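PDB 3BWZ: cellulosomal scaffoldin adaptor protein B from Acetivibrio cellulolyticus, which probably acts as a structural adaptor of the cellulosome, and is represented here by a type II cohesin module, a kind that typically recruits type II dockerins. Local coordinates for residues I9-T14 with V22-N27; T62-G67 with A114-K119; G67-S72 with A106-G111; F74-V79 with F91-V96. All coordinates share one frame; numbering follows the deposited sequence. Where two conformers were deposited one is given.

Contact 1 of 4, residues I9-T14 with V22-N27; sequences IVLDKT and VTASIN. With EDO (1,2-ethanediol), chain F.
The carboxylate of Asp12 and the amide of Asn27 are the flat groups here: the backbone N of Thr23 reaches Asp12 OD1 from above the carboxylate plane, some 45° out of it, while Asn27 ND2 lies 3.6 Å from Val10 CG2, the two side chains crossing at about a right angle. Asn27 OD1 turns to the hydroxyl of Thr112. Both groups belong to an antiparallel beta hairpin, strands 6-11 and 21-29, in the jelly-roll sandwich of the cohesin module. Val10 and Ser25 form a hydrogen-bonded pair, Val10 N to Ser25 O at 2.9 Å and Ser25 N to Val10 O at 2.8 Å. Asp12 N then gives a longer bond, 3.1 Å, to Thr23 O, but the return bond goes to a side chain: Thr23 N meets Asp12 OD1 at 2.8 Å. A chi1 of 67°, with CG between the backbone N and the carbonyl carbon, swings the carboxylate toward that N-H where the strand ends. On the face bearing Ile9, Leu11 and Ala24, Leu11 CD2 presses to 3.6 Å from Ala24 CB, and Ile128 and Phe130 of strand 126-130 continue this apolar layer. Lys117 NZ, from the neighbouring strand 111-120, binds Thr23 OG1, and this hydroxyl also donates to a water 2.7 Å away, which in turn donates to Asp12 OD2 at 2.6 Å.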
loop_
_atom_site.group_PDB
_atom_site.type_symbol
_atom_site.label_atom_id
_atom_site.label_comp_id
_atom_site.label_asym_id
_atom_site.label_seq_id
_atom_site.Cartn_x
_atom_site.Cartn_y
_atom_site.Cartn_z
ATOM N N ILE A 9 5.543 4.414 0.880
ATOM C CA ILE A 9 5.090 4.228 -0.491
ATOM C C ILE A 9 6.248 4.590 -1.416
ATOM O O ILE A 9 6.685 5.717 -1.436
ATOM C CB ILE A 9 3.863 5.077 -0.831
ATOM C CG1 ILE A 9 2.752 4.878 0.193
ATOM C CG2 ILE A 9 3.406 4.821 -2.254
ATOM C CD1 ILE A 9 1.538 5.820 -0.001
ATOM N N VAL A 10 6.743 3.599 -2.144
ATOM C CA VAL A 10 7.926 3.691 -2.972
ATOM C C VAL A 10 7.531 3.532 -4.432
ATOM O O VAL A 10 6.940 2.532 -4.780
ATOM C CB VAL A 10 8.990 2.591 -2.550
ATOM C CG1 VAL A 10 10.234 2.649 -3.423
ATOM C CG2 VAL A 10 9.353 2.765 -1.069
ATOM N N LEU A 11 7.882 4.479 -5.291
ATOM C CA LEU A 11 7.597 4.353 -6.725
ATOM C C LEU A 11 8.808 3.871 -7.497
ATOM O O LEU A 11 9.950 4.190 -7.167
ATOM C CB LEU A 11 7.171 5.697 -7.315
ATOM C CG LEU A 11 6.045 6.394 -6.569
ATOM C CD1 LEU A 11 5.626 7.671 -7.325
ATOM C CD2 LEU A 11 4.883 5.494 -6.307
ATOM N N ASP A 12 8.569 3.126 -8.566
ATOM C CA ASP A 12 9.654 2.715 -9.439
ATOM C C ASP A 12 10.137 3.798 -10.395
ATOM O O ASP A 12 11.161 3.621 -11.042
ATOM C CB ASP A 12 9.298 1.437 -10.207
ATOM C CG ASP A 12 8.183 1.627 -11.220
ATOM O OD1 ASP A 12 7.308 2.483 -11.028
ATOM O OD2 ASP A 12 8.181 0.825 -12.192
ATOM N N LYS A 13 9.376 4.866 -10.540
ATOM C CA LYS A 13 9.633 5.950 -11.458
ATOM C C LYS A 13 9.445 7.300 -10.723
ATOM O O LYS A 13 8.600 7.415 -9.849
ATOM C CB LYS A 13 8.643 5.882 -12.630
ATOM C CG LYS A 13 8.825 4.695 -13.523
ATOM C CD LYS A 13 7.725 4.584 -14.554
ATOM C CE LYS A 13 7.937 3.362 -15.467
ATOM N NZ LYS A 13 6.913 3.165 -16.493
ATOM N N THR A 14 10.271 8.272 -11.064
ATOM C CA THR A 14 10.104 9.654 -10.639
ATOM C C THR A 14 9.324 10.489 -11.610
ATOM O O THR A 14 8.676 11.491 -11.242
ATOM C CB THR A 14 11.500 10.357 -10.304
ATOM O OG1 THR A 14 12.341 10.402 -11.487
ATOM C CG2 THR A 14 12.209 9.695 -9.161
ATOM N N VAL A 22 3.097 3.341 -13.402
ATOM C CA VAL A 22 3.928 3.640 -12.256
ATOM C C VAL A 22 3.570 2.631 -11.175
ATOM O O VAL A 22 2.388 2.469 -10.819
ATOM C CB VAL A 22 3.642 5.078 -11.745
ATOM C CG1 VAL A 22 4.390 5.348 -10.429
ATOM C CG2 VAL A 22 3.974 6.118 -12.802
ATOM N N THR A 23 4.568 1.917 -10.658
ATOM C CA THR A 23 4.333 0.883 -9.668
ATOM C C THR A 23 4.655 1.425 -8.299
ATOM O O THR A 23 5.808 1.790 -8.024
ATOM C CB THR A 23 5.165 -0.362 -9.999
ATOM O OG1 THR A 23 4.804 -0.850 -11.300
ATOM C CG2 THR A 23 4.928 -1.473 -8.990
ATOM N N ALA A 24 3.645 1.456 -7.439
ATOM C CA ALA A 24 3.796 1.886 -6.058
ATOM C C ALA A 24 3.917 0.637 -5.178
ATOM O O ALA A 24 2.971 -0.128 -5.004
ATOM C CB ALA A 24 2.597 2.732 -5.634
ATOM N N SER A 25 5.094 0.454 -4.606
ATOM C CA SER A 25 5.354 -0.629 -3.678
ATOM C C SER A 25 5.211 -0.123 -2.261
ATOM O O SER A 25 5.772 0.906 -1.889
ATOM C CB SER A 25 6.774 -1.163 -3.883
ATOM O OG SER A 25 6.901 -1.742 -5.162
ATOM N N ILE A 26 4.426 -0.831 -1.458
ATOM C CA ILE A 26 4.199 -0.488 -0.068
ATOM C C ILE A 26 5.173 -1.312 0.760
ATOM O O ILE A 26 5.014 -2.520 0.906
ATOM C CB ILE A 26 2.762 -0.737 0.382
ATOM C CG1 ILE A 26 1.743 0.031 -0.477
ATOM C CG2 ILE A 26 2.637 -0.343 1.849
ATOM C CD1 ILE A 26 0.387 -0.478 -0.377
ATOM N N ASN A 27 6.216 -0.655 1.257
ATOM C CA ASN A 27 7.363 -1.312 1.855
ATOM C C ASN A 27 7.436 -1.033 3.337
ATOM O O ASN A 27 7.401 0.130 3.758
ATOM C CB ASN A 27 8.678 -0.865 1.200
ATOM C CG ASN A 27 8.784 -1.304 -0.232
ATOM O OD1 ASN A 27 7.974 -2.073 -0.725
ATOM N ND2 ASN A 27 9.785 -0.789 -0.930
HETATM C C1 EDO F . 15.475 8.774 -11.036
HETATM O O1 EDO F . 14.283 8.481 -11.768
HETATM C C2 EDO F . 16.717 8.365 -11.807
HETATM O O2 EDO F . 16.901 6.962 -11.919
HETATM O O HOH W 1 5.902 0.440 -13.452
#

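Contact 2 of 4, residues T62-G67 with A114-K119; sequences TMPGAG and AVVKFK. With NO3 (nitrate ion), chain B.
Gly65 and Val115 form an antiparallel hydrogen-bonded pair that docks the short, weakly bonded strand 65-66 onto strand 111-120 of the cohesin sandwich. Gly65 N gives its hydrogen to Val115 O at 2.8 Å, although the angle at the hydrogen is a bent 136°. The return bond, Val115 N to Gly65 O, measures 3.0 Å. Pro64 supplies the apolar part: its CB sits 3.9 Å from Ala114 CB and 3.8 Å from Val116 CG2, and its ring runs alongside the Val116 side chain in a shared direction. Phe91 of strand 88-94 and Tyr58 extend this packing into the interior. Val115 lies on the face of the Gly65 pair, its CG2 3.7 Å from Ala66 O. Ala66 N binds a nitrate ion, probably from the crystallisation liquor, through O3 at 2.9 Å; the bond is almost straight, 173° at the hydrogen, and Ser53 OG holds the same ion. A glycine-containing segment pairing briefly, with the proline before it packed against Ala114 and Val116, thus adds a short antiparallel strand to a long strand of the jelly-roll beta sandwich of cohesins.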
loop_
_atom_site.group_PDB
_atom_site.type_symbol
_atom_site.label_atom_id
_atom_site.label_comp_id
_atom_site.label_asym_id
_atom_site.label_seq_id
_atom_site.Cartn_x
_atom_site.Cartn_y
_atom_site.Cartn_z
ATOM N N THR A 62 -11.302 -4.539 -6.087
ATOM C CA THR A 62 -10.026 -5.138 -6.432
ATOM C C THR A 62 -8.979 -4.915 -5.337
ATOM O O THR A 62 -8.784 -3.809 -4.853
ATOM C CB THR A 62 -9.480 -4.563 -7.741
ATOM O OG1 THR A 62 -10.481 -4.670 -8.769
ATOM C CG2 THR A 62 -8.185 -5.196 -8.167
ATOM N N MET A 63 -8.301 -5.999 -4.995
ATOM C CA MET A 63 -7.215 -5.974 -4.057
ATOM C C MET A 63 -5.899 -5.564 -4.760
ATOM O O MET A 63 -5.676 -5.915 -5.904
ATOM C CB MET A 63 -7.124 -7.380 -3.468
ATOM C CG MET A 63 -6.221 -7.544 -2.313
ATOM S SD MET A 63 -6.942 -6.819 -0.837
ATOM C CE MET A 63 -5.491 -6.774 0.216
ATOM N N PRO A 64 -5.007 -4.853 -4.057
ATOM C CA PRO A 64 -3.656 -4.638 -4.575
ATOM C C PRO A 64 -2.947 -5.936 -4.924
ATOM O O PRO A 64 -3.304 -7.012 -4.445
ATOM C CB PRO A 64 -2.961 -3.900 -3.426
ATOM C CG PRO A 64 -4.077 -3.170 -2.771
ATOM C CD PRO A 64 -5.182 -4.174 -2.767
ATOM N N GLY A 65 -1.938 -5.819 -5.761
ATOM C CA GLY A 65 -1.125 -6.954 -6.121
ATOM C C GLY A 65 -0.247 -7.459 -4.999
ATOM O O GLY A 65 0.057 -6.753 -4.023
ATOM N N ALA A 66 0.172 -8.710 -5.159
ATOM C CA ALA A 66 1.046 -9.365 -4.202
ATOM C C ALA A 66 2.374 -8.627 -4.103
ATOM O O ALA A 66 2.879 -8.067 -5.068
ATOM C CB ALA A 66 1.271 -10.807 -4.612
ATOM N N GLY A 67 2.953 -8.675 -2.927
ATOM C CA GLY A 67 4.292 -8.200 -2.700
ATOM C C GLY A 67 5.239 -9.344 -2.417
ATOM O O GLY A 67 5.077 -10.440 -2.949
ATOM N N ALA A 114 2.385 -5.072 -0.496
ATOM C CA ALA A 114 1.424 -4.993 -1.579
ATOM C C ALA A 114 1.982 -4.034 -2.603
ATOM O O ALA A 114 2.832 -3.191 -2.286
ATOM C CB ALA A 114 0.064 -4.477 -1.040
ATOM N N VAL A 115 1.453 -4.140 -3.821
ATOM C CA VAL A 115 1.819 -3.271 -4.912
ATOM C C VAL A 115 0.544 -2.727 -5.549
ATOM O O VAL A 115 -0.411 -3.470 -5.792
ATOM C CB VAL A 115 2.624 -4.082 -5.939
ATOM C CG1 VAL A 115 2.900 -3.327 -7.181
ATOM C CG2 VAL A 115 3.919 -4.557 -5.330
ATOM N N VAL A 116 0.542 -1.420 -5.807
ATOM C CA VAL A 116 -0.537 -0.795 -6.569
ATOM C C VAL A 116 0.093 -0.151 -7.784
ATOM O O VAL A 116 0.929 0.737 -7.665
ATOM C CB VAL A 116 -1.346 0.250 -5.753
ATOM C CG1 VAL A 116 -2.465 0.827 -6.644
ATOM C CG2 VAL A 116 -1.906 -0.382 -4.505
ATOM N N LYS A 117 -0.334 -0.596 -8.963
ATOM C CA LYS A 117 0.094 -0.019 -10.214
ATOM C C LYS A 117 -0.911 1.037 -10.653
ATOM O O LYS A 117 -2.111 0.848 -10.546
ATOM C CB LYS A 117 0.247 -1.110 -11.255
ATOM C CG LYS A 117 1.436 -2.003 -10.948
ATOM C CD LYS A 117 1.470 -3.235 -11.825
ATOM C CE LYS A 117 2.719 -4.025 -11.614
ATOM N NZ LYS A 117 3.901 -3.389 -12.247
ATOM N N PHE A 118 -0.381 2.124 -11.197
ATOM C CA PHE A 118 -1.182 3.232 -11.686
ATOM C C PHE A 118 -0.835 3.565 -13.117
ATOM O O PHE A 118 0.332 3.762 -13.451
ATOM C CB PHE A 118 -0.985 4.496 -10.839
ATOM C CG PHE A 118 -1.498 4.403 -9.441
ATOM C CD1 PHE A 118 -0.652 4.072 -8.389
ATOM C CD2 PHE A 118 -2.814 4.691 -9.156
ATOM C CE1 PHE A 118 -1.137 4.008 -7.106
ATOM C CE2 PHE A 118 -3.297 4.639 -7.872
ATOM C CZ PHE A 118 -2.451 4.305 -6.853
ATOM N N LYS A 119 -1.857 3.660 -13.953
ATOM C CA LYS A 119 -1.715 4.204 -15.298
ATOM C C LYS A 119 -1.781 5.722 -15.232
ATOM O O LYS A 119 -2.676 6.286 -14.595
ATOM C CB LYS A 119 -2.824 3.641 -16.180
ATOM C CG LYS A 119 -2.938 4.033 -17.650
ATOM C CD LYS A 119 -4.382 3.742 -18.194
ATOM C CE LYS A 119 -4.861 2.305 -17.998
ATOM N NZ LYS A 119 -6.319 2.119 -18.365
HETATM N N NO3 B . -0.721 -9.988 -8.751
HETATM O O1 NO3 B . 0.464 -9.492 -9.296
HETATM O O2 NO3 B . -1.910 -9.669 -9.394
HETATM O O3 NO3 B . -0.724 -10.379 -7.400
#

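Contact 3 of 4, residues G67-S72 with A106-G111; sequences GTILNS and APEQTG
Glu108 and Ile69 run past one another in opposing directions and carry much of the contact between the two loops. The Glu108 chain is extended beyond CG (chi2 174°), carrying its carboxylate alongside Ile69 until OE1 stands 3.4 Å from Ile69 CB. There OE1 accepts the backbone N-H of Leu70 at 2.8 Å, the donor lying above the carboxylate plane, 38° out of it. Ile69 holds CG1 between its backbone N and carbonyl carbon (chi1 60°), a crowded position, with CG2 anti to the carbonyl carbon. That choice lays CG2 4.0 Å from Glu108 CB. Ile69 CD1 packs 3.9 Å from the carbonyl C of Gly111. Gly111 has no side chain to hinder this approach; beside it, Thr68 OG1 lies near its CA and is bound by Thr112 N. The contact ties the loop following strand 65-66 to the loop that leads from helix 98-104 into strand 111-120, at one end of the jelly-roll sandwich. Glu108 itself is the centre of an inverse gamma turn, and its carbonyl O is buried without a polar partner, with Ile69 CD1 3.8 Å away. The other carboxylate oxygen, OE2, is held by the hydroxyl of Tyr95. A water also donates to OE2; it accepts from Asn71 N at 2.9 Å and hydrogen-bonds Ser72 OG, so Ser72 reaches the carboxylate through this water. The Leu70 side chain crosses the glutamate obliquely, with CD2 3.7 Å from Glu108 OE1.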
loop_
_atom_site.group_PDB
_atom_site.type_symbol
_atom_site.label_atom_id
_atom_site.label_comp_id
_atom_site.label_asym_id
_atom_site.label_seq_id
_atom_site.Cartn_x
_atom_site.Cartn_y
_atom_site.Cartn_z
ATOM N N GLY A 67 2.953 -8.675 -2.927
ATOM C CA GLY A 67 4.292 -8.200 -2.700
ATOM C C GLY A 67 5.239 -9.344 -2.417
ATOM O O GLY A 67 5.077 -10.440 -2.949
ATOM N N THR A 68 6.256 -9.071 -1.603
ATOM C CA THR A 68 7.284 -10.045 -1.259
ATOM C C THR A 68 7.101 -10.657 0.125
ATOM O O THR A 68 7.815 -11.603 0.465
ATOM C CB THR A 68 8.684 -9.424 -1.351
ATOM O OG1 THR A 68 8.737 -8.361 -0.436
ATOM C CG2 THR A 68 8.996 -8.909 -2.749
ATOM N N ILE A 69 6.154 -10.147 0.899
ATOM C CA ILE A 69 5.775 -10.726 2.172
ATOM C C ILE A 69 4.248 -10.829 2.213
ATOM O O ILE A 69 3.591 -10.413 1.281
ATOM C CB ILE A 69 6.323 -9.936 3.394
ATOM C CG1 ILE A 69 5.824 -8.493 3.430
ATOM C CG2 ILE A 69 7.851 -10.022 3.458
ATOM C CD1 ILE A 69 6.231 -7.737 4.692
ATOM N N LEU A 70 3.706 -11.474 3.246
ATOM C CA LEU A 70 2.261 -11.768 3.359
ATOM C C LEU A 70 1.806 -12.706 2.252
ATOM O O LEU A 70 0.664 -12.672 1.804
ATOM C CB LEU A 70 1.365 -10.531 3.441
ATOM C CG LEU A 70 1.610 -9.622 4.636
ATOM C CD1 LEU A 70 0.693 -8.406 4.558
ATOM C CD2 LEU A 70 1.421 -10.371 5.958
ATOM N N ASN A 71 2.702 -13.600 1.877
ATOM C CA ASN A 71 2.540 -14.527 0.781
ATOM C C ASN A 71 2.487 -16.000 1.200
ATOM O O ASN A 71 2.363 -16.889 0.348
ATOM C CB ASN A 71 3.710 -14.255 -0.212
ATOM C CG ASN A 71 3.399 -13.220 -1.207
ATOM O OD1 ASN A 71 2.264 -12.903 -1.572
ATOM N ND2 ASN A 71 4.478 -12.589 -1.614
ATOM N N SER A 72 2.549 -16.262 2.498
ATOM C CA SER A 72 2.560 -17.641 3.004
ATOM C C SER A 72 1.143 -18.119 3.309
ATOM O O SER A 72 0.233 -17.326 3.525
ATOM C CB SER A 72 3.389 -17.738 4.275
ATOM O OG SER A 72 4.722 -17.318 4.017
ATOM N N ALA A 106 9.908 -16.904 12.279
ATOM C CA ALA A 106 10.607 -16.212 11.199
ATOM C C ALA A 106 9.733 -15.047 10.721
ATOM O O ALA A 106 9.238 -15.018 9.600
ATOM C CB ALA A 106 10.912 -17.186 10.077
ATOM N N PRO A 107 9.528 -14.057 11.591
ATOM C CA PRO A 107 8.581 -12.983 11.273
ATOM C C PRO A 107 9.010 -12.146 10.068
ATOM O O PRO A 107 10.196 -11.868 9.864
ATOM C CB PRO A 107 8.560 -12.131 12.550
ATOM C CG PRO A 107 9.863 -12.395 13.204
ATOM C CD PRO A 107 10.154 -13.855 12.909
ATOM N N GLU A 108 8.026 -11.778 9.273
ATOM C CA GLU A 108 8.205 -10.967 8.070
ATOM C C GLU A 108 8.217 -9.488 8.401
ATOM O O GLU A 108 7.219 -8.797 8.223
ATOM C CB GLU A 108 7.028 -11.215 7.162
ATOM C CG GLU A 108 6.904 -12.614 6.726
ATOM C CD GLU A 108 5.644 -12.839 5.959
ATOM O OE1 GLU A 108 4.830 -11.901 5.787
ATOM O OE2 GLU A 108 5.463 -13.977 5.516
ATOM N N GLN A 109 9.358 -8.987 8.880
ATOM C CA GLN A 109 9.475 -7.638 9.435
ATOM C C GLN A 109 9.823 -6.587 8.405
ATOM O O GLN A 109 9.619 -5.391 8.662
ATOM C CB GLN A 109 10.503 -7.631 10.572
ATOM C CG GLN A 109 10.149 -8.668 11.634
ATOM C CD GLN A 109 10.924 -8.529 12.913
ATOM O OE1 GLN A 109 12.009 -7.900 12.971
ATOM N NE2 GLN A 109 10.390 -9.073 13.946
ATOM N N THR A 110 10.359 -7.025 7.269
ATOM C CA THR A 110 10.838 -6.125 6.224
ATOM C C THR A 110 10.445 -6.710 4.887
ATOM O O THR A 110 10.769 -7.857 4.587
ATOM C CB THR A 110 12.361 -5.956 6.297
ATOM O OG1 THR A 110 12.671 -5.309 7.534
ATOM C CG2 THR A 110 12.895 -5.120 5.143
ATOM N N GLY A 111 9.753 -5.924 4.067
ATOM C CA GLY A 111 9.397 -6.362 2.724
ATOM C C GLY A 111 8.285 -5.539 2.141
ATOM O O GLY A 111 7.872 -4.538 2.715
HETATM O O HOH W 2 5.190 -14.859 2.590
#

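Contact 4 of 4, residues F74-V79 with F91-V96; sequences FNLRQV and FSKAYV
Phe74 to Val79 and Phe91 to Val96 meet where a beta hairpin, strands 77-83 and 88-94, opens into loops, and an aromatic pair packs at that open end. The Phe74 and Tyr95 rings form a T-shaped stack, centroids 5.0 Å apart and planes at 72°: the edge of Phe74 faces Tyr95, with Phe74 CD1 over the centre of the tyrosine ring. Tyr101 adds a further edge-to-face partner to Tyr95. Nearby, Leu76 CD1 approaches Tyr95 CD2 to 3.8 Å. Beyond the last strand pair the backbones still touch, for Val96 N binds Phe74 O at 3.0 Å. Within the strands, Arg77 N reaches Ala94 O at 2.9 Å in a nearly straight bond, 178° at the hydrogen, and the Val79–Ser92 pair repeats the pattern, Ser92 N lying 2.9 Å from Val79 O. Between these two pairs, Gln78 and Lys93 extend together from the same face. The lysine has CG anti to its backbone N (chi1 -172°) and is extended from there on, its CE 3.4 Å from Gln78 OE1. One water bridges the two tips, donating to Gln78 OE1 and accepting from Lys93 NZ at 2.7 Å, while NZ also holds Val113 O. Strand 88-94 is flanked on its other side by strand 34-42, which makes this an outer antiparallel hairpin of the cohesin jelly-roll sandwich.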
loop_
_atom_site.group_PDB
_atom_site.type_symbol
_atom_site.label_atom_id
_atom_site.label_comp_id
_atom_site.label_asym_id
_atom_site.label_seq_id
_atom_site.Cartn_x
_atom_site.Cartn_y
_atom_site.Cartn_z
ATOM N N PHE A 74 -0.998 -18.923 5.609
ATOM C CA PHE A 74 -1.525 -18.787 6.958
ATOM C C PHE A 74 -2.968 -18.253 6.904
ATOM O O PHE A 74 -3.378 -17.405 7.697
ATOM C CB PHE A 74 -0.665 -17.874 7.812
ATOM C CG PHE A 74 0.704 -18.415 8.138
ATOM C CD1 PHE A 74 1.842 -17.753 7.729
ATOM C CD2 PHE A 74 0.858 -19.586 8.872
ATOM C CE1 PHE A 74 3.080 -18.197 8.062
ATOM C CE2 PHE A 74 2.101 -20.046 9.196
ATOM C CZ PHE A 74 3.216 -19.361 8.776
ATOM N N ASN A 75 -3.742 -18.794 5.972
ATOM C CA ASN A 75 -5.139 -18.406 5.817
ATOM C C ASN A 75 -5.258 -16.880 5.668
ATOM O O ASN A 75 -6.040 -16.235 6.366
ATOM C CB ASN A 75 -5.966 -18.919 7.006
ATOM C CG ASN A 75 -7.450 -18.740 6.802
ATOM O OD1 ASN A 75 -7.924 -18.625 5.677
ATOM N ND2 ASN A 75 -8.191 -18.756 7.893
ATOM N N LEU A 76 -4.487 -16.329 4.748
ATOM C CA LEU A 76 -4.489 -14.899 4.484
ATOM C C LEU A 76 -5.893 -14.411 4.205
ATOM O O LEU A 76 -6.617 -14.967 3.379
ATOM C CB LEU A 76 -3.612 -14.572 3.251
ATOM C CG LEU A 76 -3.388 -13.066 2.961
ATOM C CD1 LEU A 76 -2.375 -12.539 3.923
ATOM C CD2 LEU A 76 -2.945 -12.833 1.518
ATOM N N ARG A 77 -6.265 -13.336 4.888
ATOM C CA ARG A 77 -7.536 -12.647 4.652
ATOM C C ARG A 77 -7.220 -11.346 3.924
ATOM O O ARG A 77 -6.392 -10.544 4.384
ATOM C CB ARG A 77 -8.254 -12.353 5.977
ATOM C CG ARG A 77 -9.535 -11.564 5.818
ATOM C CD ARG A 77 -10.300 -11.319 7.140
ATOM N NE ARG A 77 -11.566 -10.574 6.959
ATOM C CZ ARG A 77 -11.664 -9.239 6.956
ATOM N NH1 ARG A 77 -10.597 -8.463 7.117
ATOM N NH2 ARG A 77 -12.833 -8.667 6.782
ATOM N N GLN A 78 -7.875 -11.148 2.791
ATOM C CA GLN A 78 -7.682 -9.976 1.938
ATOM C C GLN A 78 -9.028 -9.422 1.551
ATOM O O GLN A 78 -9.878 -10.169 1.053
ATOM C CB GLN A 78 -6.993 -10.383 0.620
ATOM C CG GLN A 78 -5.641 -10.947 0.755
ATOM C CD GLN A 78 -4.908 -10.845 -0.520
ATOM O OE1 GLN A 78 -4.172 -9.883 -0.719
ATOM N NE2 GLN A 78 -5.102 -11.809 -1.413
ATOM N N VAL A 79 -9.241 -8.131 1.772
ATOM C CA VAL A 79 -10.442 -7.481 1.303
ATOM C C VAL A 79 -10.124 -6.038 0.990
ATOM O O VAL A 79 -9.260 -5.426 1.631
ATOM C CB VAL A 79 -11.607 -7.616 2.285
ATOM C CG1 VAL A 79 -11.348 -6.875 3.513
ATOM C CG2 VAL A 79 -12.917 -7.195 1.631
ATOM N N PHE A 91 -7.871 -1.172 2.067
ATOM C CA PHE A 91 -7.723 -2.603 1.994
ATOM C C PHE A 91 -7.034 -3.148 3.217
ATOM O O PHE A 91 -6.310 -2.446 3.916
ATOM C CB PHE A 91 -6.982 -3.026 0.711
ATOM C CG PHE A 91 -5.615 -2.409 0.561
ATOM C CD1 PHE A 91 -4.477 -3.045 1.025
ATOM C CD2 PHE A 91 -5.468 -1.162 -0.062
ATOM C CE1 PHE A 91 -3.232 -2.441 0.891
ATOM C CE2 PHE A 91 -4.227 -0.577 -0.216
ATOM C CZ PHE A 91 -3.120 -1.241 0.257
ATOM N N SER A 92 -7.284 -4.437 3.452
ATOM C CA SER A 92 -6.710 -5.158 4.569
ATOM C C SER A 92 -6.118 -6.454 4.059
ATOM O O SER A 92 -6.734 -7.123 3.223
ATOM C CB SER A 92 -7.770 -5.460 5.634
ATOM O OG SER A 92 -7.170 -6.039 6.792
ATOM N N LYS A 93 -4.950 -6.816 4.585
ATOM C CA LYS A 93 -4.244 -8.018 4.202
ATOM C C LYS A 93 -3.539 -8.517 5.435
ATOM O O LYS A 93 -2.662 -7.828 5.953
ATOM C CB LYS A 93 -3.228 -7.624 3.100
ATOM C CG LYS A 93 -2.508 -8.707 2.414
ATOM C CD LYS A 93 -1.689 -8.154 1.247
ATOM C CE LYS A 93 -1.023 -9.256 0.535
ATOM N NZ LYS A 93 -0.319 -8.724 -0.630
ATOM N N ALA A 94 -3.908 -9.699 5.913
ATOM C CA ALA A 94 -3.401 -10.162 7.193
ATOM C C ALA A 94 -3.474 -11.666 7.323
ATOM O O ALA A 94 -4.429 -12.303 6.894
ATOM C CB ALA A 94 -4.150 -9.480 8.347
ATOM N N TYR A 95 -2.466 -12.230 7.952
ATOM C CA TYR A 95 -2.515 -13.635 8.311
ATOM C C TYR A 95 -3.538 -13.896 9.414
ATOM O O TYR A 95 -3.655 -13.123 10.352
ATOM C CB TYR A 95 -1.156 -14.114 8.772
ATOM C CG TYR A 95 -0.058 -14.149 7.718
ATOM C CD1 TYR A 95 1.261 -13.908 8.076
ATOM C CD2 TYR A 95 -0.303 -14.507 6.389
ATOM C CE1 TYR A 95 2.290 -14.021 7.153
ATOM C CE2 TYR A 95 0.720 -14.608 5.483
ATOM C CZ TYR A 95 2.003 -14.367 5.866
ATOM O OH TYR A 95 2.993 -14.483 4.915
ATOM N N VAL A 96 -4.263 -15.016 9.310
ATOM C CA VAL A 96 -5.234 -15.423 10.306
ATOM C C VAL A 96 -4.701 -16.541 11.196
ATOM O O VAL A 96 -5.009 -16.583 12.380
ATOM C CB VAL A 96 -6.570 -15.833 9.628
ATOM C CG1 VAL A 96 -7.578 -16.391 10.635
ATOM C CG2 VAL A 96 -7.146 -14.640 8.872
HETATM O O HOH W 3 -2.539 -8.226 -2.137
#

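Overall arrangement
All four contacts lie in one cohesin module, and contact 1 closes first along the chain. Contact 2 then spans a long excursion, and contacts 3 and 4 both fall within it, contact 4 innermost. Contacts 1 and 2, with centres about 10 Å apart, are joined directly because strands 21-29 and 111-120 are neighbours in the sheet. Contacts 2 and 3 share Gly67, their centres about 16 Å apart. Contacts 3 and 4, centres about 12 Å apart, meet at the Tyr95 hydroxyl. Contacts 1 and 4, centres about 22 Å apart, lie on opposite sides of the chain's centre. Two local hairpins and two long-range loop contacts together tie up one compact sandwich.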